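PDB 5TA0: glycoside Hydrolase from Bacteroides uniformis, which probably cleaves agarose chains as a family 86 glycoside hydrolase, its barrel domain binding the agarose-derived oligosaccharide neoagarooctaose. Local coordinates for residues L282-C287 with Y294-N299; D589-D594 with A600-V605; P99-F104 with S172-G177; P144-G149 with E166-A171; R70-R75 with Y405-L410. All blocks are in the same frame, centred on the assembly; numbering follows the deposited sequence. Where two conformers were deposited one is given.

Overall arrangement
From the N terminus, contact 5 opens first, on helix 69-76, and closes over 300 residues later at strand 405-407. Contacts 3, 4 and 1 are all nested inside this loop, and no two contacts cross. Contact 3 runs from a turn before helix 107-123 to helix 170-183, and the shorter contact 4 lies within it, folding the approach to the same helix; the two touch, Ser172 with Phe145. Contact 1 closes a short excursion between barrel strand 277-285 and helix 298-315. Contact 2 follows contact 5 and lies in the C-terminal beta domain, yet it abuts contact 1 through Asn299 and Phe603, joining that domain to the barrel.

Contact 1 (L282-C287 with Y294-N299); sequences LYDFPC and YRKGSN. With EDO (1,2-ethanediol), chain U.
Strand 277-285 and the chain returning toward helix 298-315 come closest at Asp284 and Tyr294, whose CA atoms are 4.7 Å apart. Asp284 OD1 accepts two backbone N-H groups: Arg295 N at 2.7 Å, nearly along the C-O axis, and Lys296 N at 2.9 Å on the syn lone pair. Its OD2 is held by Ser349. The Tyr294 ring turns its edge to this carboxylate, planes 88° apart, and its OH, hydrogen-bonded to Gln292, rests 3.6 Å from Pro286 CB. The extended Arg295 chain (chi3 -176°) carries NE to Tyr283 O, 3.0 Å away and above the carbonyl plane; water 1 links the same oxygen to NH2, which also pairs with Asp251. An alanine at Asp284 is likely to deprive both N-H groups of their acceptor and free the Arg295-Lys296 backbone to shift. The contact lies at the C-terminal end of a parallel strand of the catalytic (beta/alpha) barrel, beside Phe285 of the glycan pocket.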
# COMPACT_ATOMS: atom_id res chain seq x y z
N LEU A 282 4.68 0.65 3.98
CA LEU A 282 5.74 0.67 2.95
C LEU A 282 6.22 2.09 2.70
O LEU A 282 5.50 2.90 2.09
CB LEU A 282 5.23 0.04 1.65
CG LEU A 282 5.01 -1.47 1.71
CD1 LEU A 282 4.24 -1.91 0.48
CD2 LEU A 282 6.32 -2.23 1.85
N TYR A 283 7.44 2.37 3.14
CA TYR A 283 8.01 3.69 2.95
C TYR A 283 9.33 3.64 2.20
O TYR A 283 10.26 2.90 2.55
CB TYR A 283 8.23 4.34 4.29
CG TYR A 283 6.98 4.86 4.95
CD1 TYR A 283 6.36 5.99 4.48
CD2 TYR A 283 6.47 4.25 6.06
CE1 TYR A 283 5.24 6.50 5.11
CE2 TYR A 283 5.36 4.76 6.71
CZ TYR A 283 4.74 5.88 6.23
OH TYR A 283 3.65 6.41 6.90
N ASP A 284 9.41 4.47 1.17
CA ASP A 284 10.67 4.78 0.50
C ASP A 284 11.48 5.68 1.42
O ASP A 284 10.93 6.48 2.18
CB ASP A 284 10.41 5.58 -0.78
CG ASP A 284 9.94 4.71 -1.96
OD1 ASP A 284 10.24 3.50 -2.01
OD2 ASP A 284 9.31 5.29 -2.87
N PHE A 285 12.80 5.56 1.31
CA PHE A 285 13.74 6.46 2.00
C PHE A 285 14.52 7.29 0.96
O PHE A 285 15.66 6.95 0.60
CB PHE A 285 14.74 5.71 2.89
CG PHE A 285 14.18 5.06 4.14
CD1 PHE A 285 12.89 5.22 4.59
CD2 PHE A 285 15.04 4.28 4.91
CE1 PHE A 285 12.48 4.61 5.78
CE2 PHE A 285 14.64 3.66 6.07
CZ PHE A 285 13.35 3.84 6.51
N PRO A 286 13.94 8.39 0.47
CA PRO A 286 14.66 9.22 -0.53
C PRO A 286 15.83 10.01 0.01
O PRO A 286 16.63 10.49 -0.79
CB PRO A 286 13.58 10.16 -1.04
CG PRO A 286 12.61 10.25 0.11
CD PRO A 286 12.57 8.88 0.68
N CYS A 287 15.95 10.16 1.32
CA CYS A 287 16.99 11.04 1.88
C CYS A 287 17.25 10.69 3.35
O CYS A 287 16.75 11.36 4.25
CB CYS A 287 16.58 12.50 1.72
SG CYS A 287 14.96 12.93 2.39
N TYR A 294 15.14 2.84 -1.88
CA TYR A 294 13.76 2.75 -2.38
C TYR A 294 13.15 1.37 -2.24
O TYR A 294 13.84 0.35 -2.35
CB TYR A 294 13.71 3.17 -3.85
CG TYR A 294 13.95 4.66 -3.99
CD1 TYR A 294 13.04 5.57 -3.48
CD2 TYR A 294 15.11 5.17 -4.56
CE1 TYR A 294 13.26 6.92 -3.55
CE2 TYR A 294 15.32 6.52 -4.63
CZ TYR A 294 14.41 7.40 -4.14
OH TYR A 294 14.59 8.76 -4.21
N ARG A 295 11.86 1.37 -1.96
CA ARG A 295 11.00 0.21 -2.11
C ARG A 295 10.33 0.21 -3.49
O ARG A 295 10.14 -0.86 -4.10
CB ARG A 295 9.95 0.19 -1.02
CG ARG A 295 10.52 0.10 0.38
CD ARG A 295 9.43 -0.07 1.42
NE ARG A 295 9.98 -0.07 2.76
CZ ARG A 295 10.36 -1.14 3.46
NH1 ARG A 295 10.22 -2.38 2.99
NH2 ARG A 295 10.88 -0.95 4.67
N LYS A 296 9.89 1.39 -3.95
CA LYS A 296 9.26 1.47 -5.25
C LYS A 296 10.15 0.82 -6.30
O LYS A 296 11.39 0.89 -6.22
CB LYS A 296 8.89 2.90 -5.64
CG LYS A 296 10.04 3.91 -5.80
CD LYS A 296 9.44 5.27 -6.13
CE LYS A 296 10.45 6.40 -6.15
NZ LYS A 296 11.09 6.58 -7.48
N GLY A 297 9.53 0.10 -7.22
CA GLY A 297 10.24 -0.77 -8.13
C GLY A 297 10.35 -2.18 -7.64
O GLY A 297 9.44 -2.69 -6.97
N SER A 298 11.45 -2.87 -7.97
CA SER A 298 11.53 -4.30 -7.76
C SER A 298 11.55 -4.75 -6.30
O SER A 298 11.20 -5.91 -6.01
CB SER A 298 12.73 -4.92 -8.49
OG SER A 298 13.98 -4.68 -7.82
N ASN A 299 12.03 -3.88 -5.41
CA ASN A 299 12.13 -4.26 -3.98
C ASN A 299 10.75 -4.59 -3.37
O ASN A 299 10.56 -5.67 -2.83
CB ASN A 299 12.87 -3.16 -3.22
CG ASN A 299 12.97 -3.42 -1.73
OD1 ASN A 299 12.29 -2.77 -0.93
ND2 ASN A 299 13.78 -4.38 -1.34
C1 EDO U . 14.32 0.19 0.76
O1 EDO U . 14.03 -1.19 0.78
C2 EDO U . 14.41 0.71 2.16
O2 EDO U . 13.56 1.83 2.20
O HOH W 1 12.08 1.64 4.41

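Contact 2 (D589-D594 with A600-V605); sequences DNFRGD and ASFFGV
Phe602 and Phe591 reach toward each other from opposite directions and meet through their rings. From CB of Phe602 on the edge strand, a chi1 of -178° carries CG and the ring forward along its own strand, toward Gly604. CE1 passes Gly604 N at 3.4 Å. CZ, next round the ring, is 3.9 Å from Gly604 CA; a CB on residue 604 would collide with CZ, so the glycine lets the ring lie here. The same CZ stands 3.8 Å above the plane of the Phe591 ring, displaced toward its rim. CE2 makes the closest approach, 3.5 Å from Phe591 CZ and nearly as near to Phe591 CE2, and Asp594 O lies at the ring edge, 4.5 Å from Phe602 CE2. The result is an offset edge-to-face pair, with Phe602 giving the edge and Phe591 the face, centroids 5.1 Å apart and planes at 69°.

Beyond the rings, water 2 bridges the backbones, lying 3.0 Å from Arg592 N and 2.8 Å from Val605 O. The Arg592 side chain turns elsewhere, to salt bridges with Glu607 and Glu359, while Phe602 also touches Ser298 of helix 298-315. The aromatic pair thus packs the loop after strand 583-585 onto strand 602-609, an outermost strand of a five-stranded sheet in the C-terminal beta domain, where that sheet borders the barrel.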
# COMPACT_ATOMS: atom_id res chain seq x y z
N ASP A 589 18.83 -7.46 -18.89
CA ASP A 589 19.74 -6.62 -18.11
C ASP A 589 19.01 -5.58 -17.26
O ASP A 589 19.49 -5.23 -16.17
CB ASP A 589 20.75 -5.89 -19.03
CG ASP A 589 21.92 -6.77 -19.43
OD1 ASP A 589 22.52 -7.42 -18.55
OD2 ASP A 589 22.24 -6.79 -20.64
N ASN A 590 17.88 -5.08 -17.76
CA ASN A 590 17.09 -4.07 -17.04
C ASN A 590 15.92 -4.72 -16.30
O ASN A 590 15.25 -5.60 -16.83
CB ASN A 590 16.58 -2.97 -17.97
CG ASN A 590 16.11 -1.72 -17.23
OD1 ASN A 590 16.42 -1.52 -16.05
ND2 ASN A 590 15.36 -0.87 -17.91
N PHE A 591 15.72 -4.27 -15.06
CA PHE A 591 14.59 -4.70 -14.23
C PHE A 591 13.87 -3.46 -13.70
O PHE A 591 14.31 -2.33 -13.89
CB PHE A 591 15.04 -5.65 -13.10
CG PHE A 591 16.18 -5.13 -12.29
CD1 PHE A 591 17.48 -5.56 -12.55
CD2 PHE A 591 15.99 -4.20 -11.27
CE1 PHE A 591 18.55 -5.08 -11.81
CE2 PHE A 591 17.05 -3.71 -10.54
CZ PHE A 591 18.34 -4.15 -10.80
N ARG A 592 12.73 -3.69 -13.06
CA ARG A 592 11.90 -2.60 -12.59
C ARG A 592 12.58 -1.80 -11.48
O ARG A 592 12.84 -2.32 -10.39
CB ARG A 592 10.59 -3.22 -12.11
CG ARG A 592 9.53 -2.23 -11.75
CD ARG A 592 8.46 -2.86 -10.91
NE ARG A 592 7.65 -3.89 -11.57
CZ ARG A 592 6.33 -3.87 -11.71
NH1 ARG A 592 5.62 -2.82 -11.33
NH2 ARG A 592 5.68 -4.91 -12.22
N GLY A 593 12.86 -0.53 -11.75
CA GLY A 593 13.44 0.37 -10.78
C GLY A 593 14.95 0.31 -10.63
O GLY A 593 15.66 -0.17 -11.53
N ASP A 594 15.42 0.81 -9.49
CA ASP A 594 16.81 1.20 -9.33
C ASP A 594 17.72 0.06 -8.91
O ASP A 594 17.26 -0.98 -8.43
CB ASP A 594 16.93 2.41 -8.39
CG ASP A 594 16.82 2.05 -6.94
OD1 ASP A 594 15.68 1.85 -6.45
OD2 ASP A 594 17.85 1.95 -6.24
N ALA A 600 22.04 -2.00 1.52
CA ALA A 600 23.14 -2.86 1.95
C ALA A 600 23.31 -4.08 1.06
O ALA A 600 24.39 -4.67 1.01
CB ALA A 600 22.96 -3.28 3.40
N SER A 601 22.24 -4.51 0.38
CA SER A 601 22.27 -5.62 -0.56
C SER A 601 21.12 -5.39 -1.52
O SER A 601 20.27 -4.50 -1.29
CB SER A 601 22.08 -6.95 0.16
OG SER A 601 20.75 -7.05 0.70
N PHE A 602 21.08 -6.20 -2.57
CA PHE A 602 19.98 -6.20 -3.53
C PHE A 602 18.90 -7.17 -3.08
O PHE A 602 19.17 -8.32 -2.83
CB PHE A 602 20.45 -6.62 -4.93
CG PHE A 602 19.35 -6.58 -5.95
CD1 PHE A 602 18.55 -7.70 -6.22
CD2 PHE A 602 19.09 -5.40 -6.62
CE1 PHE A 602 17.52 -7.61 -7.14
CE2 PHE A 602 18.06 -5.31 -7.53
CZ PHE A 602 17.28 -6.40 -7.79
N PHE A 603 17.67 -6.69 -3.01
CA PHE A 603 16.49 -7.57 -2.84
C PHE A 603 15.41 -7.06 -3.77
O PHE A 603 14.93 -5.93 -3.62
CB PHE A 603 16.00 -7.60 -1.39
CG PHE A 603 14.82 -8.53 -1.14
CD1 PHE A 603 14.77 -9.82 -1.67
CD2 PHE A 603 13.76 -8.12 -0.34
CE1 PHE A 603 13.71 -10.65 -1.40
CE2 PHE A 603 12.69 -8.95 -0.07
CZ PHE A 603 12.66 -10.22 -0.60
N GLY A 604 15.07 -7.85 -4.78
CA GLY A 604 14.10 -7.41 -5.79
C GLY A 604 13.65 -8.54 -6.67
O GLY A 604 14.35 -9.57 -6.79
N VAL A 605 12.50 -8.35 -7.31
CA VAL A 605 12.02 -9.28 -8.34
C VAL A 605 12.51 -8.85 -9.72
O VAL A 605 12.25 -7.73 -10.16
CB VAL A 605 10.49 -9.38 -8.31
CG1 VAL A 605 9.95 -10.12 -9.53
CG2 VAL A 605 10.05 -10.04 -7.04
O HOH W 2 11.78 -6.47 -12.64

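Contact 3 (P99-F104 with S172-G177); sequences PERPGF and SGEFYG
Glu174 is stretched straight out from its helix toward Arg101, CG anti to the backbone N (chi1 180°) and the chain extended beyond it, whereas Arg101 bends at chi3 (-58°) to aim its guanidinium end-on at the carboxylate. NH1 donates to Glu174 OE1 at 2.8 Å in an almost straight bond, 174° at the hydrogen, and NH2 donates to Glu174 OE2 at 2.9 Å. Both oxygens are met on the syn side and the two flat groups are nearly coplanar, the classical bidentate salt bridge, which fixes the rotation of both ends.

Each charge has a further partner: Asp98 takes Arg101 NE, and Arg178, one turn along the helix, donates to Glu174 OE1. Such a network would be expected to keep the carboxylate ionised. Phe104 of the same turn as Arg101 packs against the pair. Its CD1 lies 3.4 Å above one face of the guanidinium, toward the rim, and its CE1 is 3.7 Å from Glu174 OE2, the side chains of Phe104 and Glu174 crossing at about a right angle. Arg101 and Phe104 are brought to one side by a type II beta turn, in which Phe104 N bonds to Arg101 O at 3.1 Å and Gly103 adopts a positive phi. The salt bridge thus ties the beta turn ahead of helix 107-123 to helix 170-183 of the alpha/beta barrel.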
# COMPACT_ATOMS: atom_id res chain seq x y z
N PRO A 99 -13.06 -2.89 39.10
CA PRO A 99 -12.72 -3.22 40.48
C PRO A 99 -12.73 -4.72 40.80
O PRO A 99 -12.15 -5.11 41.81
CB PRO A 99 -13.81 -2.48 41.29
CG PRO A 99 -14.95 -2.36 40.35
CD PRO A 99 -14.35 -2.19 38.99
N GLU A 100 -13.39 -5.54 39.97
CA GLU A 100 -13.40 -6.98 40.17
C GLU A 100 -12.24 -7.68 39.49
O GLU A 100 -12.02 -8.87 39.76
CB GLU A 100 -14.71 -7.58 39.65
CG GLU A 100 -15.91 -7.13 40.47
CD GLU A 100 -17.24 -7.66 39.95
OE1 GLU A 100 -17.41 -7.91 38.74
OE2 GLU A 100 -18.14 -7.80 40.79
N ARG A 101 -11.58 -7.02 38.53
CA ARG A 101 -10.57 -7.69 37.69
C ARG A 101 -9.42 -6.75 37.42
O ARG A 101 -9.41 -6.02 36.43
CB ARG A 101 -11.19 -8.14 36.35
CG ARG A 101 -12.26 -9.21 36.48
CD ARG A 101 -12.80 -9.66 35.13
NE ARG A 101 -13.33 -8.51 34.42
CZ ARG A 101 -13.50 -8.42 33.10
NH1 ARG A 101 -13.92 -7.28 32.59
NH2 ARG A 101 -13.26 -9.46 32.30
N PRO A 102 -8.40 -6.77 38.28
CA PRO A 102 -7.22 -5.93 38.05
C PRO A 102 -6.66 -6.17 36.66
O PRO A 102 -6.58 -7.29 36.19
CB PRO A 102 -6.25 -6.41 39.12
CG PRO A 102 -7.10 -6.94 40.22
CD PRO A 102 -8.34 -7.49 39.57
N GLY A 103 -6.30 -5.08 36.01
CA GLY A 103 -5.78 -5.12 34.66
C GLY A 103 -6.77 -5.18 33.52
O GLY A 103 -6.36 -5.30 32.36
N PHE A 104 -8.06 -5.07 33.83
CA PHE A 104 -9.10 -4.97 32.80
C PHE A 104 -9.74 -3.60 32.89
O PHE A 104 -9.96 -3.07 33.99
CB PHE A 104 -10.18 -6.03 33.00
CG PHE A 104 -9.75 -7.43 32.62
CD1 PHE A 104 -10.26 -8.02 31.47
CD2 PHE A 104 -8.84 -8.15 33.38
CE1 PHE A 104 -9.88 -9.31 31.09
CE2 PHE A 104 -8.45 -9.42 32.98
CZ PHE A 104 -8.98 -10.00 31.84
N SER A 172 -6.54 -6.69 26.89
CA SER A 172 -6.41 -5.77 25.77
C SER A 172 -7.49 -6.10 24.73
O SER A 172 -8.16 -5.19 24.22
CB SER A 172 -5.03 -5.92 25.12
OG SER A 172 -4.00 -5.54 26.03
N GLY A 173 -7.66 -7.39 24.44
CA GLY A 173 -8.67 -7.80 23.48
C GLY A 173 -10.11 -7.50 23.89
O GLY A 173 -10.93 -7.11 23.07
N GLU A 174 -10.40 -7.72 25.16
CA GLU A 174 -11.72 -7.40 25.67
C GLU A 174 -11.98 -5.91 25.56
O GLU A 174 -13.06 -5.49 25.17
CB GLU A 174 -11.91 -7.88 27.11
CG GLU A 174 -13.28 -7.54 27.64
CD GLU A 174 -13.54 -7.98 29.06
OE1 GLU A 174 -14.19 -7.20 29.77
OE2 GLU A 174 -13.18 -9.12 29.43
N PHE A 175 -10.98 -5.09 25.93
CA PHE A 175 -11.12 -3.66 25.74
C PHE A 175 -11.50 -3.36 24.28
O PHE A 175 -12.41 -2.57 24.00
CB PHE A 175 -9.82 -2.91 26.14
CG PHE A 175 -9.77 -1.52 25.58
CD1 PHE A 175 -10.53 -0.48 26.15
CD2 PHE A 175 -9.05 -1.25 24.43
CE1 PHE A 175 -10.55 0.77 25.55
CE2 PHE A 175 -9.09 0.00 23.85
CZ PHE A 175 -9.82 1.01 24.41
N TYR A 176 -10.73 -3.92 23.35
CA TYR A 176 -10.94 -3.59 21.93
C TYR A 176 -12.33 -4.03 21.46
O TYR A 176 -13.05 -3.29 20.78
CB TYR A 176 -9.84 -4.23 21.10
CG TYR A 176 -9.59 -3.72 19.70
CD1 TYR A 176 -10.15 -2.53 19.19
CD2 TYR A 176 -8.71 -4.41 18.87
CE1 TYR A 176 -9.82 -2.06 17.92
CE2 TYR A 176 -8.37 -3.93 17.61
CZ TYR A 176 -8.95 -2.77 17.13
OH TYR A 176 -8.65 -2.25 15.90
N GLY A 177 -12.70 -5.27 21.80
CA GLY A 177 -14.03 -5.77 21.40
C GLY A 177 -15.16 -4.95 22.01
O GLY A 177 -16.12 -4.62 21.32

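Contact 4 (P144-G149 with E166-A171); sequences PFYPDG and EPFGTA
The turn that presents Phe168 to Tyr146 and Pro147 is closed at one oxygen: Pro167 O accepts Thr170 OG1 at 2.7 Å, on a lone pair in the carbonyl plane, and Thr170 N at 3.0 Å. Phe168 takes the first corner of this type II beta turn and Gly169, with positive phi, the second. Phe168 CE2 lies 3.8 Å from Tyr146 CZ, and the rings form an offset edge-to-face pair, planes at 79°, with Phe168 as the edge. Phe168 CZ abuts Pro147 CG at 3.6 Å. The turn runs straight into helix 170-183 of the barrel, Gly169 its N-cap, and the packing joins the helix start to the loop after barrel strand 134-140. Without this ring, as with an alanine here, a gap would probably open beside Tyr146 and Pro147 and Lys221 would lose its cation-pi partner. Helix 219-236 flanks the contact, Phe225 meeting Tyr146 edge-to-face and touching Pro147, which centres an inverse gamma turn with Asp148 N 2.9 Å from Tyr146 O.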
# COMPACT_ATOMS: atom_id res chain seq x y z
N PRO A 144 -0.99 2.49 25.37
CA PRO A 144 -0.69 1.44 26.33
C PRO A 144 -1.36 0.09 26.01
O PRO A 144 -1.41 -0.79 26.85
CB PRO A 144 -1.20 2.05 27.64
CG PRO A 144 -2.38 2.84 27.21
CD PRO A 144 -2.10 3.35 25.83
N PHE A 145 -1.85 -0.08 24.79
CA PHE A 145 -2.58 -1.30 24.38
C PHE A 145 -1.76 -2.57 24.52
O PHE A 145 -2.28 -3.60 24.97
CB PHE A 145 -3.08 -1.13 22.92
CG PHE A 145 -3.95 -2.26 22.43
CD1 PHE A 145 -5.22 -2.45 22.93
CD2 PHE A 145 -3.49 -3.12 21.46
CE1 PHE A 145 -6.04 -3.47 22.45
CE2 PHE A 145 -4.31 -4.15 20.98
CZ PHE A 145 -5.57 -4.32 21.48
N TYR A 146 -0.47 -2.55 24.14
CA TYR A 146 0.37 -3.74 24.29
C TYR A 146 0.68 -3.91 25.79
O TYR A 146 1.16 -2.98 26.40
CB TYR A 146 1.67 -3.66 23.53
CG TYR A 146 2.37 -4.99 23.41
CD1 TYR A 146 1.80 -6.03 22.69
CD2 TYR A 146 3.59 -5.25 24.04
CE1 TYR A 146 2.44 -7.26 22.56
CE2 TYR A 146 4.23 -6.47 23.89
CZ TYR A 146 3.64 -7.47 23.15
OH TYR A 146 4.24 -8.70 22.99
N PRO A 147 0.36 -5.07 26.36
CA PRO A 147 0.42 -5.17 27.83
C PRO A 147 1.82 -5.48 28.33
O PRO A 147 2.13 -6.63 28.66
CB PRO A 147 -0.62 -6.26 28.13
CG PRO A 147 -0.66 -7.10 26.91
CD PRO A 147 -0.33 -6.22 25.75
N ASP A 148 2.66 -4.44 28.37
CA ASP A 148 4.06 -4.51 28.82
C ASP A 148 4.26 -3.85 30.18
O ASP A 148 5.39 -3.59 30.58
CB ASP A 148 4.99 -3.88 27.78
CG ASP A 148 4.73 -2.40 27.57
OD1 ASP A 148 5.36 -1.80 26.67
OD2 ASP A 148 3.87 -1.80 28.25
N GLY A 149 3.17 -3.56 30.89
CA GLY A 149 3.25 -2.88 32.19
C GLY A 149 3.04 -1.37 32.11
O GLY A 149 3.01 -0.71 33.14
N GLU A 166 -6.53 -17.24 30.63
CA GLU A 166 -6.31 -15.83 30.30
C GLU A 166 -5.02 -15.71 29.49
O GLU A 166 -3.99 -15.29 30.00
CB GLU A 166 -6.26 -14.98 31.57
CG GLU A 166 -6.32 -13.49 31.27
CD GLU A 166 -6.14 -12.60 32.48
OE1 GLU A 166 -6.47 -13.02 33.60
OE2 GLU A 166 -5.65 -11.47 32.32
N PRO A 167 -5.09 -16.06 28.20
CA PRO A 167 -3.90 -15.96 27.36
C PRO A 167 -3.48 -14.51 27.18
O PRO A 167 -4.30 -13.59 27.30
CB PRO A 167 -4.33 -16.58 26.02
CG PRO A 167 -5.79 -16.58 26.05
CD PRO A 167 -6.19 -16.74 27.48
N PHE A 168 -2.20 -14.32 26.93
CA PHE A 168 -1.62 -12.97 26.81
C PHE A 168 -2.39 -12.10 25.84
O PHE A 168 -2.58 -12.43 24.68
CB PHE A 168 -0.19 -13.10 26.34
CG PHE A 168 0.54 -11.80 26.30
CD1 PHE A 168 0.86 -11.15 27.47
CD2 PHE A 168 0.95 -11.25 25.08
CE1 PHE A 168 1.55 -9.96 27.44
CE2 PHE A 168 1.63 -10.05 25.05
CZ PHE A 168 1.95 -9.43 26.23
N GLY A 169 -2.85 -10.95 26.34
CA GLY A 169 -3.68 -10.04 25.58
C GLY A 169 -5.18 -10.13 25.80
O GLY A 169 -5.94 -9.40 25.17
N THR A 170 -5.65 -11.02 26.68
CA THR A 170 -7.09 -11.17 26.92
C THR A 170 -7.72 -9.82 27.29
O THR A 170 -8.74 -9.44 26.70
CB THR A 170 -7.36 -12.25 27.97
OG1 THR A 170 -6.98 -13.53 27.42
CG2 THR A 170 -8.79 -12.28 28.39
N ALA A 171 -7.12 -9.10 28.24
CA ALA A 171 -7.71 -7.84 28.68
C ALA A 171 -7.66 -6.77 27.59
O ALA A 171 -8.62 -6.04 27.38
CB ALA A 171 -7.06 -7.34 29.95

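Contact 5 (R70-R75 with Y405-L410); sequences RDDLIR and YVYSEL
The Tyr407 ring meets helix 69-76 with its edge: Asp72 OD1 and Leu73 CD2 both lie near the ring plane, and the Asp72 carboxylate is turned only 30° from it. Tyr407 belongs to a two-stranded antiparallel sheet, strands 392-394 and 405-407, and the contact fastens that small sheet to an early helix of the barrel domain. Tyr407 OH donates to Asp72 OD1 at 2.7 Å; OD1 receives it on its anti lone pair, the side away from OD2, while Lys76 takes OD2. A chi1 of -162° swings the Asp72 carboxylate toward the hydroxyl. Leu73 lies alongside, its CB 3.5 Å from Tyr407 OH and its CD2 4.2 Å from Tyr407 CE1. The helix widens here into a pi-type turn, Arg70 O accepting both Ile74 N and Arg75 N, and Arg75 grips Asp71 side-on through NE and NH1. Past the strand, Ser408 OG caps the next turn by accepting Leu410 N at 3.1 Å.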
# COMPACT_ATOMS: atom_id res chain seq x y z
N ARG A 70 -14.93 19.95 3.35
CA ARG A 70 -15.40 18.60 2.96
C ARG A 70 -15.94 18.59 1.53
O ARG A 70 -15.68 17.67 0.76
CB ARG A 70 -16.49 18.07 3.88
CG ARG A 70 -16.03 17.71 5.26
CD ARG A 70 -17.18 17.10 6.06
NE ARG A 70 -16.82 16.97 7.48
CZ ARG A 70 -16.82 17.94 8.38
NH1 ARG A 70 -17.22 19.17 8.03
NH2 ARG A 70 -16.44 17.70 9.63
N ASP A 71 -16.73 19.60 1.16
CA ASP A 71 -17.28 19.64 -0.19
C ASP A 71 -16.19 19.74 -1.25
O ASP A 71 -16.30 19.17 -2.34
CB ASP A 71 -18.27 20.79 -0.35
CG ASP A 71 -18.95 20.78 -1.70
OD1 ASP A 71 -19.68 19.81 -1.98
OD2 ASP A 71 -18.68 21.67 -2.51
N ASP A 72 -15.14 20.49 -0.94
CA ASP A 72 -14.05 20.66 -1.89
C ASP A 72 -13.18 19.39 -1.99
O ASP A 72 -12.98 18.83 -3.07
CB ASP A 72 -13.21 21.88 -1.54
CG ASP A 72 -12.37 22.36 -2.71
OD1 ASP A 72 -11.15 22.07 -2.75
OD2 ASP A 72 -12.92 23.01 -3.64
N LEU A 73 -12.72 18.90 -0.86
CA LEU A 73 -11.77 17.79 -0.89
C LEU A 73 -12.44 16.45 -1.11
O LEU A 73 -12.03 15.68 -1.99
CB LEU A 73 -10.94 17.78 0.38
CG LEU A 73 -9.82 16.75 0.49
CD1 LEU A 73 -8.96 16.61 -0.76
CD2 LEU A 73 -8.97 17.06 1.72
N ILE A 74 -13.45 16.13 -0.31
CA ILE A 74 -14.10 14.83 -0.42
C ILE A 74 -15.02 14.78 -1.66
O ILE A 74 -14.87 13.91 -2.52
CB ILE A 74 -14.86 14.44 0.86
CG1 ILE A 74 -13.89 14.22 2.03
CG2 ILE A 74 -15.69 13.18 0.63
CD1 ILE A 74 -14.57 14.08 3.37
N ARG A 75 -15.97 15.71 -1.74
CA ARG A 75 -16.97 15.61 -2.81
C ARG A 75 -16.40 15.99 -4.18
O ARG A 75 -16.47 15.19 -5.11
CB ARG A 75 -18.23 16.43 -2.47
CG ARG A 75 -19.39 16.20 -3.43
CD ARG A 75 -19.39 17.03 -4.71
NE ARG A 75 -19.13 18.46 -4.53
CZ ARG A 75 -18.74 19.29 -5.51
NH1 ARG A 75 -18.52 20.58 -5.24
NH2 ARG A 75 -18.56 18.86 -6.76
N TYR A 405 -5.47 27.92 7.10
CA TYR A 405 -4.99 26.76 6.36
C TYR A 405 -5.41 26.77 4.89
O TYR A 405 -6.55 27.10 4.55
CB TYR A 405 -5.52 25.48 7.02
CG TYR A 405 -4.78 25.06 8.26
CD1 TYR A 405 -5.19 25.45 9.52
CD2 TYR A 405 -3.67 24.24 8.16
CE1 TYR A 405 -4.52 25.02 10.66
CE2 TYR A 405 -2.99 23.81 9.28
CZ TYR A 405 -3.43 24.18 10.53
OH TYR A 405 -2.77 23.74 11.63
N VAL A 406 -4.48 26.37 4.05
CA VAL A 406 -4.67 26.19 2.62
C VAL A 406 -4.10 24.80 2.25
O VAL A 406 -3.39 24.19 3.04
CB VAL A 406 -3.93 27.27 1.82
CG1 VAL A 406 -4.51 28.64 2.15
CG2 VAL A 406 -2.42 27.25 2.04
N TYR A 407 -4.38 24.32 1.05
CA TYR A 407 -3.83 23.01 0.65
C TYR A 407 -2.32 23.05 0.61
O TYR A 407 -1.71 24.03 0.15
CB TYR A 407 -4.33 22.57 -0.71
CG TYR A 407 -5.78 22.13 -0.74
CD1 TYR A 407 -6.24 21.12 0.11
CD2 TYR A 407 -6.67 22.67 -1.65
CE1 TYR A 407 -7.56 20.70 0.07
CE2 TYR A 407 -8.00 22.26 -1.69
CZ TYR A 407 -8.44 21.27 -0.83
OH TYR A 407 -9.75 20.83 -0.86
N SER A 408 -1.69 21.99 1.11
CA SER A 408 -0.30 21.70 0.84
C SER A 408 -0.16 21.24 -0.61
O SER A 408 -1.16 21.16 -1.34
CB SER A 408 0.22 20.63 1.77
OG SER A 408 -0.29 19.34 1.37
N GLU A 409 1.04 20.87 -1.04
CA GLU A 409 1.20 20.36 -2.38
C GLU A 409 0.67 18.93 -2.53
O GLU A 409 0.51 18.47 -3.65
CB GLU A 409 2.65 20.43 -2.86
CG GLU A 409 3.21 21.86 -2.86
CD GLU A 409 2.35 22.80 -3.68
OE1 GLU A 409 2.11 22.49 -4.86
OE2 GLU A 409 1.82 23.79 -3.13
N LEU A 410 0.33 18.27 -1.42
CA LEU A 410 -0.22 16.91 -1.54
C LEU A 410 -1.58 16.89 -2.23
O LEU A 410 -1.97 15.84 -2.77
CB LEU A 410 -0.28 16.24 -0.16
CG LEU A 410 1.05 16.14 0.60
CD1 LEU A 410 0.89 15.40 1.92
CD2 LEU A 410 2.15 15.49 -0.22